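Local coordinates for protein muconate cycloisomerase (Azorhizobium caulinodans, PDB 3MY9) that is named a muconate cycloisomerase and belongs to the enolase superfamily, pairing a capping N-terminal domain with a magnesium-binding barrel domain, at residues S69-Y74 and G102-A107. Numbering follows the deposited sequence.
Sequences SALDIY and GEAKAA
Ala-104 pushes its methyl group into the notch between Ala-70 and Leu-71, and these three buried residues make the contact between 69-74 and 102-107. Ala-104 CB lies 4.0 Å from Ala-70 CB, methyl against methyl, and equally 4.0 Å from Leu-71 CG, the branch point of the leucine. With so small a residue at the nearest point, the backbones come close: Leu-71 CA and Ala-104 CA are 6.3 Å apart. The first bond of the Leu-71 side chain runs alongside the other helix, but chi1 of -72° sets CG anti to the carbonyl carbon, and the branch then extends across the gap past the alanine methyl. There Leu-71 CD2 rests 3.6 Å from Ala-104 O, a van der Waals touch on a backbone carbonyl. No hydrogen bond links 69-74 to 102-107, so apolar fit alone joins them here. Ala-107, a turn further on, also faces the partner helix but stands back, its CB 5.0 Å from Leu-71 CD1. The far side of 69-74 is looser: Ile-73 is exposed, and partly exposed Asp-72 turns to its own helix, making a salt bridge with Arg-76. The first bond of the Lys-105 side chain leads away from 69-74, yet the chain touches Leu-75, and NZ forms a salt bridge with Asp-95 on helix 87-97. All this belongs to the N-terminal capping domain of the enolase superfamily, where helix 64-79 packs on helix 102-120. Leu-75 continues the seam against Ala-104, Leu-71 also touches Ile-13 of sheet strand 8-21, and Glu-103 and Ala-106 meet Met-274 of helix 273-276.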
ATOM      1  N   SER A  69      -8.090 -32.196  33.247  1.00100.62           N
ATOM      2  CA  SER A  69      -6.710 -32.554  33.557  1.00102.28           C
ATOM      3  C   SER A  69      -5.875 -31.283  33.702  1.00 99.45           C
ATOM      4  O   SER A  69      -5.009 -31.205  34.577  1.00100.69           O
ATOM      5  CB  SER A  69      -6.117 -33.501  32.499  1.00104.46           C
ATOM      6  OG  SER A  69      -6.256 -32.987  31.184  1.00102.91           O
ATOM      7  N   ALA A  70      -6.158 -30.288  32.862  1.00 95.70           N
ATOM      8  CA  ALA A  70      -5.441 -29.021  32.908  1.00 92.90           C
ATOM      9  C   ALA A  70      -5.429 -28.464  34.324  1.00 91.93           C
ATOM     10  O   ALA A  70      -4.366 -28.176  34.868  1.00 92.78           O
ATOM     11  CB  ALA A  70      -6.059 -28.029  31.952  1.00 89.91           C
ATOM     12  N   LEU A  71      -6.604 -28.347  34.931  1.00 90.43           N
ATOM     13  CA  LEU A  71      -6.720 -27.820  36.294  1.00 89.47           C
ATOM     14  C   LEU A  71      -6.034 -28.712  37.322  1.00 91.92           C
ATOM     15  O   LEU A  71      -5.300 -28.224  38.187  1.00 91.86           O
ATOM     16  CB  LEU A  71      -8.191 -27.632  36.683  1.00 88.34           C
ATOM     17  CG  LEU A  71      -8.957 -26.477  36.021  1.00 84.77           C
ATOM     18  CD1 LEU A  71     -10.468 -26.716  36.094  1.00 83.75           C
ATOM     19  CD2 LEU A  71      -8.590 -25.132  36.649  1.00 81.32           C
ATOM     20  N   ASP A  72      -6.276 -30.018  37.214  1.00 93.92           N
ATOM     21  CA  ASP A  72      -5.866 -30.987  38.241  1.00 96.62           C
ATOM     22  C   ASP A  72      -4.345 -31.157  38.338  1.00 97.67           C
ATOM     23  O   ASP A  72      -3.813 -31.288  39.445  1.00 98.89           O
ATOM     24  CB  ASP A  72      -6.547 -32.348  37.990  1.00 99.07           C
ATOM     25  CG  ASP A  72      -6.317 -33.357  39.117  1.00102.96           C
ATOM     26  OD1 ASP A  72      -6.392 -32.987  40.312  1.00103.58           O
ATOM     27  OD2 ASP A  72      -6.074 -34.541  38.800  1.00106.50           O
ATOM     28  N   ILE A  73      -3.657 -31.148  37.194  1.00 96.89           N
ATOM     29  CA  ILE A  73      -2.203 -31.365  37.169  1.00 98.37           C
ATOM     30  C   ILE A  73      -1.395 -30.098  36.791  1.00 95.64           C
ATOM     31  O   ILE A  73      -0.511 -29.694  37.541  1.00 95.90           O
ATOM     32  CB  ILE A  73      -1.813 -32.650  36.335  1.00101.30           C
ATOM     33  CG1 ILE A  73      -1.604 -32.380  34.839  1.00100.53           C
ATOM     34  CG2 ILE A  73      -2.862 -33.740  36.517  1.00102.97           C
ATOM     35  CD1 ILE A  73      -0.158 -32.043  34.473  1.00101.86           C
ATOM     36  N   TYR A  74      -1.710 -29.453  35.667  1.00 92.87           N
ATOM     37  CA  TYR A  74      -0.884 -28.341  35.191  1.00 90.81           C
ATOM     38  C   TYR A  74      -1.043 -27.072  36.055  1.00 88.35           C
ATOM     39  O   TYR A  74      -0.046 -26.512  36.530  1.00 88.66           O
ATOM     40  CB  TYR A  74      -1.176 -28.040  33.722  1.00 89.09           C
ATOM     41  N   GLY A 102      -7.538 -21.894  27.400  1.00 72.04           N
ATOM     42  CA  GLY A 102      -8.244 -20.678  27.812  1.00 69.12           C
ATOM     43  C   GLY A 102      -9.441 -20.884  28.728  1.00 67.72           C
ATOM     44  O   GLY A 102      -9.725 -20.045  29.576  1.00 66.51           O
ATOM     45  N   GLU A 103     -10.128 -22.008  28.550  1.00 67.60           N
ATOM     46  CA  GLU A 103     -11.320 -22.355  29.332  1.00 67.00           C
ATOM     47  C   GLU A 103     -10.975 -22.604  30.797  1.00 66.60           C
ATOM     48  O   GLU A 103     -11.563 -22.004  31.695  1.00 65.88           O
ATOM     49  CB  GLU A 103     -12.008 -23.595  28.742  1.00 68.60           C
ATOM     50  CG  GLU A 103     -12.694 -23.369  27.388  1.00 69.47           C
ATOM     51  CD  GLU A 103     -11.757 -23.443  26.163  1.00 72.20           C
ATOM     52  OE1 GLU A 103     -10.606 -23.927  26.309  1.00 75.08           O
ATOM     53  OE2 GLU A 103     -12.185 -23.027  25.050  1.00 69.70           O
ATOM     54  N   ALA A 104     -10.014 -23.487  31.031  1.00 66.42           N
ATOM     55  CA  ALA A 104      -9.598 -23.818  32.388  1.00 66.54           C
ATOM     56  C   ALA A 104      -9.034 -22.615  33.153  1.00 64.22           C
ATOM     57  O   ALA A 104      -9.330 -22.418  34.326  1.00 64.01           O
ATOM     58  CB  ALA A 104      -8.575 -24.944  32.356  1.00 69.16           C
ATOM     59  N   LYS A 105      -8.224 -21.808  32.480  1.00 61.97           N
ATOM     60  CA  LYS A 105      -7.663 -20.590  33.082  1.00 59.90           C
ATOM     61  C   LYS A 105      -8.786 -19.617  33.452  1.00 56.85           C
ATOM     62  O   LYS A 105      -8.774 -19.056  34.545  1.00 56.05           O
ATOM     63  CB  LYS A 105      -6.654 -19.908  32.132  1.00 59.32           C
ATOM     64  CG  LYS A 105      -5.415 -20.749  31.803  1.00 61.61           C
ATOM     65  CD  LYS A 105      -4.738 -20.273  30.527  1.00 62.11           C
ATOM     66  CE  LYS A 105      -3.384 -20.928  30.329  1.00 66.05           C
ATOM     67  NZ  LYS A 105      -2.800 -20.515  29.024  1.00 67.68           N
ATOM     68  N   ALA A 106      -9.750 -19.432  32.548  1.00 54.54           N
ATOM     69  CA  ALA A 106     -10.905 -18.546  32.821  1.00 52.72           C
ATOM     70  C   ALA A 106     -11.733 -18.984  34.052  1.00 53.33           C
ATOM     71  O   ALA A 106     -12.266 -18.132  34.768  1.00 52.19           O
ATOM     72  CB  ALA A 106     -11.797 -18.415  31.597  1.00 51.42           C
ATOM     73  N   ALA A 107     -11.807 -20.289  34.319  1.00 54.71           N
ATOM     74  CA  ALA A 107     -12.511 -20.789  35.518  1.00 56.00           C
ATOM     75  C   ALA A 107     -11.775 -20.398  36.790  1.00 56.59           C
ATOM     76  O   ALA A 107     -12.399 -20.111  37.816  1.00 57.23           O
ATOM     77  CB  ALA A 107     -12.702 -22.319  35.468  1.00 57.58           C
TER